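Local structure of suppressor of fused homolog (Drosophila melanogaster, 6LPH) at residues A[137-140]-A[141-145]; A[75-79]-A[80-84]; A[208-212]-A[213-217]; A[238-241]-A[242-246]. The protein probably binds and sequesters transcription factors, and is represented here by its N-terminal part in complex with a Fu peptide. All coordinates share one frame; numbering follows the deposited sequence.

Contact 1: residues A[137-140]-A[141-145]; sequences QAIG and RYCFQ
R141 folds back along its own helix, and its guanidinium lies over the backbone of Q137 and A138. R141 NH2 comes within 3.5 Å of A138 CA, and the flat group is laid so that Q137 O sits beneath its centre, 4.0 Å from the plane. The chain bends at chi3 (-63°), which brings the guanidinium back over the preceding turn. A138 suits this place because its single methyl, CB, leaves the guanidinium room to lie over the backbone. NH1 is held from beyond the helix by a salt bridge to D50 and a hydrogen bond to Q49 O, so the loop before strand 54-60 fixes the charged end. Backbone i to i+4 bonds, such as R141 N to Q137 O at 2.8 Å, mark regular alpha-helix within 131-146, which packs on the sheet of the SUFU domain. On the sheet-facing side I139 CG2 and C143 SG lie 4.4 Å apart, resting on L104 and on M100 and F102 of strand 97-109. Buried G140 O accepts from F144 N, and F144 CD1 passes 3.6 Å from the same oxygen; the F144 ring meets Y44 edge-to-face. Q137 OE1 accepts from L52 N in the loop.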
loop_
_atom_site.group_PDB
_atom_site.type_symbol
_atom_site.label_atom_id
_atom_site.label_comp_id
_atom_site.label_asym_id
_atom_site.label_seq_id
_atom_site.Cartn_x
_atom_site.Cartn_y
_atom_site.Cartn_z
ATOM N N GLN A 137 -7.382 3.740 0.583
ATOM C CA GLN A 137 -8.390 4.635 1.186
ATOM C C GLN A 137 -9.282 3.863 2.150
ATOM O O GLN A 137 -9.563 4.346 3.253
ATOM C CB GLN A 137 -9.262 5.350 0.163
ATOM C CG GLN A 137 -8.558 6.337 -0.729
ATOM C CD GLN A 137 -8.201 7.648 -0.032
ATOM O OE1 GLN A 137 -8.405 7.815 1.189
ATOM N NE2 GLN A 137 -7.660 8.598 -0.819
ATOM N N ALA A 138 -9.694 2.664 1.736
ATOM C CA ALA A 138 -10.611 1.839 2.516
ATOM C C ALA A 138 -9.909 1.352 3.801
ATOM O O ALA A 138 -10.519 1.325 4.879
ATOM C CB ALA A 138 -11.124 0.653 1.691
ATOM N N ILE A 139 -8.638 0.969 3.693
ATOM C CA ILE A 139 -7.893 0.578 4.898
ATOM C C ILE A 139 -7.704 1.799 5.807
ATOM O O ILE A 139 -7.887 1.710 7.031
ATOM C CB ILE A 139 -6.543 -0.131 4.589
ATOM C CG1 ILE A 139 -6.788 -1.461 3.848
ATOM C CG2 ILE A 139 -5.708 -0.324 5.886
ATOM C CD1 ILE A 139 -5.551 -1.956 3.107
ATOM N N GLY A 140 -7.367 2.935 5.203
ATOM C CA GLY A 140 -7.348 4.208 5.914
ATOM C C GLY A 140 -8.628 4.506 6.687
ATOM O O GLY A 140 -8.563 4.888 7.857
ATOM N N ARG A 141 -9.790 4.319 6.057
ATOM C CA ARG A 141 -11.080 4.558 6.744
ATOM C C ARG A 141 -11.260 3.610 7.910
ATOM O O ARG A 141 -11.718 4.007 8.972
ATOM C CB ARG A 141 -12.287 4.405 5.799
ATOM C CG ARG A 141 -12.715 5.686 5.106
ATOM C CD ARG A 141 -13.987 5.488 4.275
ATOM N NE ARG A 141 -13.760 4.532 3.183
ATOM C CZ ARG A 141 -13.275 4.857 1.986
ATOM N NH1 ARG A 141 -12.991 6.119 1.711
ATOM N NH2 ARG A 141 -13.069 3.928 1.061
ATOM N N TYR A 142 -10.875 2.356 7.704
ATOM C CA TYR A 142 -11.005 1.332 8.716
ATOM C C TYR A 142 -10.199 1.777 9.967
ATOM O O TYR A 142 -10.727 1.793 11.091
ATOM C CB TYR A 142 -10.501 -0.002 8.132
ATOM C CG TYR A 142 -10.336 -1.101 9.148
ATOM C CD1 TYR A 142 -11.422 -1.521 9.926
ATOM C CD2 TYR A 142 -9.109 -1.725 9.335
ATOM C CE1 TYR A 142 -11.284 -2.543 10.852
ATOM C CE2 TYR A 142 -8.961 -2.760 10.267
ATOM C CZ TYR A 142 -10.052 -3.149 11.018
ATOM O OH TYR A 142 -9.931 -4.155 11.943
ATOM N N CYS A 143 -8.953 2.200 9.752
ATOM C CA CYS A 143 -8.113 2.682 10.860
ATOM C C CYS A 143 -8.691 3.920 11.572
ATOM O O CYS A 143 -8.701 3.972 12.814
ATOM C CB CYS A 143 -6.679 2.955 10.379
ATOM S SG CYS A 143 -5.834 1.433 9.920
ATOM N N PHE A 144 -9.181 4.902 10.805
ATOM C CA PHE A 144 -9.793 6.110 11.403
ATOM C C PHE A 144 -11.030 5.743 12.213
ATOM O O PHE A 144 -11.229 6.217 13.332
ATOM C CB PHE A 144 -10.175 7.159 10.336
ATOM C CG PHE A 144 -9.047 8.078 9.914
ATOM C CD1 PHE A 144 -7.733 7.660 9.916
ATOM C CD2 PHE A 144 -9.323 9.381 9.474
ATOM C CE1 PHE A 144 -6.700 8.515 9.512
ATOM C CE2 PHE A 144 -8.300 10.228 9.061
ATOM C CZ PHE A 144 -6.977 9.797 9.089
ATOM N N GLN A 145 -11.867 4.886 11.644
ATOM C CA GLN A 145 -13.147 4.588 12.260
ATOM C C GLN A 145 -13.031 3.700 13.482
ATOM O O GLN A 145 -13.806 3.861 14.428
ATOM C CB GLN A 145 -14.115 4.025 11.228
ATOM C CG GLN A 145 -14.572 5.128 10.274
ATOM C CD GLN A 145 -15.247 4.628 9.009
ATOM O OE1 GLN A 145 -15.367 3.421 8.780
ATOM N NE2 GLN A 145 -15.687 5.565 8.172
#

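Contact 2: residues A[75-79]-A[80-84]; sequences ISFGL and SDLHG
The chain leaves strand 71-77 of the mixed sheet here through a buried turn, and L82 folds back over the strand's last residues. L82 CD1 lies 3.8 Å from F77 CB and 3.7 Å from G78 N, while CD2 stands at the edge of the F77 ring, near its plane. With CG anti to its own carbonyl carbon (chi1 -59°), L82 presents both methyls to the strand end, and a branched apolar side chain suits a place where it must touch aliphatic carbon and backbone together. The F77 ring itself leads off to helix 16-28, where L18, I21 and I22 receive it. G78 makes the corner possible: at phi 151° a side chain would press against the carbonyl of F77. Its backbone N is satisfied by E103 OE2, which also accepts from S80 OG; the other oxygen, OE1, takes L79 N and S76 OG, so one carboxylate of strand 97-109 ties the strand end to the first residues of the turn. L79 points its side chain the other way, against F102 and L104. From D81 an Asx turn runs over L82 to H83. D81 accepts from two successive amides on one face of its carboxylate: H83 N at 3.2 Å and, more nearly straight, G84 N, which meets D81 OD2 at 2.8 Å with an N-H...O angle of 161°.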
loop_
_atom_site.group_PDB
_atom_site.type_symbol
_atom_site.label_atom_id
_atom_site.label_comp_id
_atom_site.label_asym_id
_atom_site.label_seq_id
_atom_site.Cartn_x
_atom_site.Cartn_y
_atom_site.Cartn_z
ATOM N N ILE A 75 2.367 4.566 -2.039
ATOM C CA ILE A 75 2.625 5.168 -0.674
ATOM C C ILE A 75 1.546 6.197 -0.344
ATOM O O ILE A 75 1.299 7.101 -1.148
ATOM C CB ILE A 75 4.032 5.785 -0.531
ATOM C CG1 ILE A 75 5.115 4.774 -0.906
ATOM C CG2 ILE A 75 4.267 6.274 0.933
ATOM C CD1 ILE A 75 5.620 4.936 -2.316
ATOM N N SER A 76 0.878 6.045 0.815
ATOM C CA SER A 76 -0.227 6.944 1.201
ATOM C C SER A 76 0.268 8.159 1.958
ATOM O O SER A 76 1.349 8.128 2.588
ATOM C CB SER A 76 -1.240 6.213 2.117
ATOM O OG SER A 76 -0.730 6.079 3.468
ATOM N N PHE A 77 -0.538 9.223 1.924
ATOM C CA PHE A 77 -0.278 10.428 2.725
ATOM C C PHE A 77 -1.594 10.817 3.351
ATOM O O PHE A 77 -2.552 11.170 2.622
ATOM C CB PHE A 77 0.159 11.602 1.849
ATOM C CG PHE A 77 1.432 11.369 1.079
ATOM C CD1 PHE A 77 1.428 10.614 -0.102
ATOM C CD2 PHE A 77 2.624 11.973 1.484
ATOM C CE1 PHE A 77 2.595 10.422 -0.834
ATOM C CE2 PHE A 77 3.787 11.793 0.737
ATOM C CZ PHE A 77 3.776 11.012 -0.422
ATOM N N GLY A 78 -1.642 10.781 4.682
ATOM C CA GLY A 78 -2.815 11.218 5.421
ATOM C C GLY A 78 -3.043 10.543 6.756
ATOM O O GLY A 78 -3.711 11.124 7.599
ATOM N N LEU A 79 -2.534 9.314 6.943
ATOM C CA LEU A 79 -2.646 8.609 8.243
ATOM C C LEU A 79 -1.679 9.201 9.267
ATOM O O LEU A 79 -1.948 9.175 10.474
ATOM C CB LEU A 79 -2.431 7.077 8.088
ATOM C CG LEU A 79 -3.569 6.412 7.276
ATOM C CD1 LEU A 79 -3.156 5.042 6.805
ATOM C CD2 LEU A 79 -4.732 6.241 8.217
ATOM N N SER A 80 -0.568 9.733 8.776
ATOM C CA SER A 80 0.352 10.506 9.629
ATOM C C SER A 80 -0.053 11.992 9.607
ATOM O O SER A 80 -0.968 12.389 8.861
ATOM C CB SER A 80 1.792 10.315 9.160
ATOM O OG SER A 80 1.989 10.941 7.904
ATOM N N ASP A 81 0.598 12.806 10.438
ATOM C CA ASP A 81 0.230 14.211 10.537
ATOM C C ASP A 81 0.995 15.015 9.482
ATOM O O ASP A 81 2.120 15.466 9.734
ATOM C CB ASP A 81 0.509 14.743 11.953
ATOM C CG ASP A 81 0.120 16.202 12.124
ATOM O OD1 ASP A 81 0.386 16.767 13.206
ATOM O OD2 ASP A 81 -0.430 16.802 11.176
ATOM N N LEU A 82 0.383 15.178 8.306
ATOM C CA LEU A 82 0.991 15.928 7.199
ATOM C C LEU A 82 1.192 17.420 7.506
ATOM O O LEU A 82 2.095 18.055 6.971
ATOM C CB LEU A 82 0.091 15.818 5.961
ATOM C CG LEU A 82 -0.186 14.386 5.436
ATOM C CD1 LEU A 82 -1.089 14.404 4.173
ATOM C CD2 LEU A 82 1.131 13.644 5.176
ATOM N N HIS A 83 0.327 17.990 8.337
ATOM C CA HIS A 83 0.231 19.447 8.413
ATOM C C HIS A 83 0.705 20.066 9.687
ATOM O O HIS A 83 1.187 21.171 9.661
ATOM C CB HIS A 83 -1.189 19.890 8.128
ATOM C CG HIS A 83 -1.711 19.401 6.810
ATOM N ND1 HIS A 83 -1.456 20.039 5.652
ATOM C CD2 HIS A 83 -2.520 18.316 6.496
ATOM C CE1 HIS A 83 -2.065 19.386 4.636
ATOM N NE2 HIS A 83 -2.708 18.326 5.154
ATOM N N GLY A 84 0.515 19.390 10.814
ATOM C CA GLY A 84 0.965 19.907 12.096
ATOM C C GLY A 84 0.006 20.865 12.782
ATOM O O GLY A 84 0.313 21.344 13.865
#

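Contact 3: residues A[208-212]-A[213-217]; sequences SRWNG and RGVLN
G212, G214 and W210 carry most of this contact, with N211 supplying a polar bond. The indole of W210 lays its six-membered ring obliquely against the backbone of the next turn, CZ3 at 3.6 Å from G214 C and CH2 at 3.7 Å from G214 CA. G214 must be small, because a CB there would run into the indole. W210 chi1 of 170° swings the ring forward, so that W210 CE3 also meets V215 CG2 at 4.0 Å. N211 lays ND2 over one face of the indole, while N211 OD1 accepts from G214 N at 2.7 Å, the donor standing 42° out of the amide plane. An alanine in place of N211 would leave the G214 amide without this acceptor and is likely to loosen the start of the second helical part. G212, buried and free of side-chain bulk, offers its carbonyl to L216: G212 O accepts from L216 N, and L216 CG comes to 3.3 Å from G212 O. V215 N bonds to N211 O. Outside, W210 meets F218 and L251, and V215 and L216 rest on L174. The whole is a kinked helix: within 201-219 a wide pi-type turn gives way to a run swung by 58°, the amide of G214 served by an asparagine side chain.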
loop_
_atom_site.group_PDB
_atom_site.type_symbol
_atom_site.label_atom_id
_atom_site.label_comp_id
_atom_site.label_asym_id
_atom_site.label_seq_id
_atom_site.Cartn_x
_atom_site.Cartn_y
_atom_site.Cartn_z
ATOM N N SER A 208 -3.083 -15.406 12.212
ATOM C CA SER A 208 -4.027 -15.138 13.311
ATOM C C SER A 208 -3.845 -16.133 14.449
ATOM O O SER A 208 -3.733 -15.734 15.605
ATOM C CB SER A 208 -5.481 -15.160 12.802
ATOM O OG SER A 208 -6.405 -14.835 13.833
ATOM N N ARG A 209 -3.799 -17.429 14.137
ATOM C CA ARG A 209 -3.749 -18.413 15.227
ATOM C C ARG A 209 -2.326 -18.641 15.745
ATOM O O ARG A 209 -2.155 -19.003 16.889
ATOM C CB ARG A 209 -4.434 -19.736 14.885
ATOM C CG ARG A 209 -3.808 -20.532 13.758
ATOM C CD ARG A 209 -4.508 -21.897 13.599
ATOM N NE ARG A 209 -4.195 -22.745 14.746
ATOM C CZ ARG A 209 -3.058 -23.425 14.892
ATOM N NH1 ARG A 209 -2.847 -24.150 15.979
ATOM N NH2 ARG A 209 -2.126 -23.382 13.954
ATOM N N TRP A 210 -1.325 -18.404 14.899
ATOM C CA TRP A 210 0.058 -18.674 15.269
ATOM C C TRP A 210 0.904 -17.420 15.369
ATOM O O TRP A 210 1.157 -16.944 16.459
ATOM C CB TRP A 210 0.666 -19.724 14.342
ATOM C CG TRP A 210 2.161 -19.884 14.508
ATOM C CD1 TRP A 210 2.874 -20.237 15.664
ATOM C CD2 TRP A 210 3.166 -19.710 13.475
ATOM N NE1 TRP A 210 4.228 -20.274 15.412
ATOM C CE2 TRP A 210 4.470 -19.960 14.117
ATOM C CE3 TRP A 210 3.130 -19.351 12.126
ATOM C CZ2 TRP A 210 5.656 -19.871 13.411
ATOM C CZ3 TRP A 210 4.350 -19.268 11.428
ATOM C CH2 TRP A 210 5.571 -19.513 12.061
ATOM N N ASN A 211 1.385 -16.892 14.250
ATOM C CA ASN A 211 1.973 -15.538 14.265
ATOM C C ASN A 211 2.279 -14.895 12.914
ATOM O O ASN A 211 2.830 -15.528 12.013
ATOM C CB ASN A 211 3.069 -15.347 15.356
ATOM C CG ASN A 211 4.490 -15.425 14.831
ATOM O OD1 ASN A 211 4.968 -14.531 14.136
ATOM N ND2 ASN A 211 5.206 -16.451 15.254
ATOM N N GLY A 212 1.887 -13.633 12.793
ATOM C CA GLY A 212 1.964 -12.897 11.541
ATOM C C GLY A 212 3.365 -12.742 10.996
ATOM O O GLY A 212 3.584 -12.900 9.805
ATOM N N ARG A 213 4.314 -12.424 11.875
ATOM C CA ARG A 213 5.704 -12.253 11.488
ATOM C C ARG A 213 6.287 -13.563 10.965
ATOM O O ARG A 213 7.005 -13.582 9.954
ATOM C CB ARG A 213 6.458 -11.760 12.718
ATOM C CG ARG A 213 7.918 -11.468 12.517
ATOM C CD ARG A 213 8.536 -10.959 13.824
ATOM N NE ARG A 213 7.602 -10.187 14.645
ATOM C CZ ARG A 213 7.145 -8.974 14.345
ATOM N NH1 ARG A 213 7.514 -8.375 13.220
ATOM N NH2 ARG A 213 6.304 -8.361 15.172
ATOM N N GLY A 214 5.949 -14.666 11.627
ATOM C CA GLY A 214 6.399 -16.001 11.191
ATOM C C GLY A 214 5.844 -16.372 9.807
ATOM O O GLY A 214 6.555 -16.956 8.975
ATOM N N VAL A 215 4.586 -16.029 9.538
ATOM C CA VAL A 215 4.024 -16.226 8.177
ATOM C C VAL A 215 4.709 -15.306 7.133
ATOM O O VAL A 215 5.023 -15.752 6.017
ATOM C CB VAL A 215 2.479 -16.061 8.138
ATOM C CG1 VAL A 215 1.958 -16.216 6.721
ATOM C CG2 VAL A 215 1.803 -17.067 9.065
ATOM N N LEU A 216 4.936 -14.037 7.483
ATOM C CA LEU A 216 5.655 -13.120 6.566
ATOM C C LEU A 216 7.050 -13.654 6.249
ATOM O O LEU A 216 7.512 -13.570 5.101
ATOM C CB LEU A 216 5.786 -11.722 7.164
ATOM C CG LEU A 216 4.461 -10.961 7.263
ATOM C CD1 LEU A 216 4.599 -9.698 8.095
ATOM C CD2 LEU A 216 3.851 -10.669 5.887
ATOM N N ASN A 217 7.706 -14.215 7.270
ATOM C CA ASN A 217 9.034 -14.774 7.100
ATOM C C ASN A 217 9.025 -15.926 6.119
ATOM O O ASN A 217 9.962 -16.041 5.302
ATOM C CB ASN A 217 9.616 -15.250 8.428
ATOM C CG ASN A 217 10.253 -14.129 9.228
ATOM O OD1 ASN A 217 10.630 -13.088 8.676
ATOM N ND2 ASN A 217 10.382 -14.333 10.544
#

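Contact 4: residues A[238-241]-A[242-246]; sequences MSVF and ELFPE
S239 and E242 grip each other tightly at the start of helix 240-243, whereas M238 and the aliphatic part of E242 lie more loosely toward solvent. E242 OE1 accepts from S239 N at 2.9 Å along an almost straight N-H...O line of 172°, approached from above the carboxylate plane. In return S239 OG takes E242 N at 3.2 Å; its chi1 of 72° sets OG between the backbone N and the carbonyl carbon, where it can turn back to that amide. The pair is a capping box, serine at the N-cap and glutamate three residues on, satisfying amides that lack a preceding turn. S239 OG is also bonded to D202 and V240 N to E203, both from helix 201-219, so the cap is tied to its neighbour. V240, itself buried, sets CG1 3.8 Å over the centre of the F241 ring, and its CG2 meets F244 CD2 nearer the surface. On the outer side the M238 chain crosses E242 obliquely, bending at chi3 (73°) to bring CE 3.6 Å from E242 CB. Further in, L243 CG touches M238 CB at 3.8 Å and L243 CD2 lies 3.9 Å from M238 SD. With an alanine in place of L243, a gap is likely to open beside M238 CB and SD, leaving the thioether freer to turn. Past F244, P245 CA makes a CA-H...O contact of 3.3 Å with F241 O.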
loop_
_atom_site.group_PDB
_atom_site.type_symbol
_atom_site.label_atom_id
_atom_site.label_comp_id
_atom_site.label_asym_id
_atom_site.label_seq_id
_atom_site.Cartn_x
_atom_site.Cartn_y
_atom_site.Cartn_z
ATOM N N MET A 238 -1.127 -20.569 -5.438
ATOM C CA MET A 238 -0.937 -21.505 -4.326
ATOM C C MET A 238 -0.386 -20.759 -3.127
ATOM O O MET A 238 0.396 -19.824 -3.306
ATOM C CB MET A 238 0.020 -22.637 -4.728
ATOM C CG MET A 238 -0.642 -23.721 -5.588
ATOM S SD MET A 238 0.479 -24.974 -6.247
ATOM C CE MET A 238 0.865 -25.925 -4.780
ATOM N N SER A 239 -0.803 -21.161 -1.918
ATOM C CA SER A 239 -0.309 -20.539 -0.695
ATOM C C SER A 239 1.050 -21.084 -0.379
ATOM O O SER A 239 1.482 -22.111 -0.935
ATOM C CB SER A 239 -1.233 -20.812 0.494
ATOM O OG SER A 239 -1.127 -22.161 0.907
ATOM N N VAL A 240 1.715 -20.425 0.564
ATOM C CA VAL A 240 3.043 -20.846 0.975
ATOM C C VAL A 240 3.011 -22.262 1.558
ATOM O O VAL A 240 3.949 -23.048 1.372
ATOM C CB VAL A 240 3.659 -19.834 1.973
ATOM C CG1 VAL A 240 2.945 -19.883 3.332
ATOM C CG2 VAL A 240 5.161 -20.056 2.098
ATOM N N PHE A 241 1.926 -22.584 2.266
ATOM C CA PHE A 241 1.784 -23.893 2.876
ATOM C C PHE A 241 1.554 -24.987 1.822
ATOM O O PHE A 241 1.919 -26.145 2.045
ATOM C CB PHE A 241 0.639 -23.871 3.910
ATOM C CG PHE A 241 0.836 -22.856 5.002
ATOM C CD1 PHE A 241 -0.014 -21.750 5.108
ATOM C CD2 PHE A 241 1.896 -22.979 5.894
ATOM C CE1 PHE A 241 0.186 -20.798 6.094
ATOM C CE2 PHE A 241 2.100 -22.030 6.885
ATOM C CZ PHE A 241 1.246 -20.936 6.988
ATOM N N GLU A 242 0.921 -24.633 0.702
ATOM C CA GLU A 242 0.789 -25.556 -0.446
ATOM C C GLU A 242 2.131 -25.715 -1.154
ATOM O O GLU A 242 2.504 -26.826 -1.526
ATOM C CB GLU A 242 -0.237 -25.066 -1.477
ATOM C CG GLU A 242 -1.683 -25.121 -1.045
ATOM C CD GLU A 242 -2.600 -24.457 -2.054
ATOM O OE1 GLU A 242 -2.789 -23.222 -1.984
ATOM O OE2 GLU A 242 -3.142 -25.175 -2.919
ATOM N N LEU A 243 2.858 -24.618 -1.348
ATOM C CA LEU A 243 4.126 -24.681 -2.103
ATOM C C LEU A 243 5.249 -25.343 -1.311
ATOM O O LEU A 243 6.077 -26.078 -1.879
ATOM C CB LEU A 243 4.569 -23.285 -2.586
ATOM C CG LEU A 243 3.689 -22.637 -3.675
ATOM C CD1 LEU A 243 3.931 -21.133 -3.789
ATOM C CD2 LEU A 243 3.824 -23.314 -5.036
ATOM N N PHE A 244 5.271 -25.065 -0.011
ATOM C CA PHE A 244 6.305 -25.542 0.886
ATOM C C PHE A 244 5.695 -26.165 2.144
ATOM O O PHE A 244 5.715 -25.556 3.225
ATOM C CB PHE A 244 7.268 -24.396 1.232
ATOM C CG PHE A 244 7.814 -23.693 0.023
ATOM C CD1 PHE A 244 8.794 -24.296 -0.769
ATOM C CD2 PHE A 244 7.337 -22.436 -0.344
ATOM C CE1 PHE A 244 9.291 -23.653 -1.902
ATOM C CE2 PHE A 244 7.837 -21.786 -1.471
ATOM C CZ PHE A 244 8.812 -22.396 -2.255
ATOM N N PRO A 245 5.182 -27.404 2.020
ATOM C CA PRO A 245 4.383 -28.002 3.098
ATOM C C PRO A 245 5.167 -28.166 4.407
ATOM O O PRO A 245 4.577 -28.257 5.480
ATOM C CB PRO A 245 3.971 -29.348 2.516
ATOM C CG PRO A 245 3.975 -29.136 1.034
ATOM C CD PRO A 245 5.161 -28.240 0.800
ATOM N N GLU A 246 6.488 -28.168 4.318
ATOM C CA GLU A 246 7.344 -28.111 5.505
ATOM C C GLU A 246 7.008 -26.999 6.528
ATOM O O GLU A 246 7.200 -27.159 7.752
ATOM C CB GLU A 246 8.810 -27.983 5.082
ATOM C CG GLU A 246 9.085 -27.023 3.929
ATOM C CD GLU A 246 9.300 -27.734 2.603
ATOM O OE1 GLU A 246 8.318 -27.896 1.846
ATOM O OE2 GLU A 246 10.455 -28.139 2.317
#

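How the contacts relate
Each contact closes a short local stretch, and the four follow one another in series, neither nesting nor crossing. Contact 2 comes first, turning the chain out of strand 71-77; contact 1 follows on helix 131-146. These two touch: F144 CE1 meets L79 CD2 at 3.3 Å, with G140 CA also against that methyl, so the helix and the strand-end turn share one apolar patch beside strand 97-109. Contact 3, the kink of helix 201-219, and contact 4, the cap of helix 240-243, are neighbours without touching, their nearest atoms about 4 Å apart; D202 and E203 of helix 201-219 make the tie. Contacts 2 and 4 lie on opposite sides of the chain's centre, their centres about 37 Å apart.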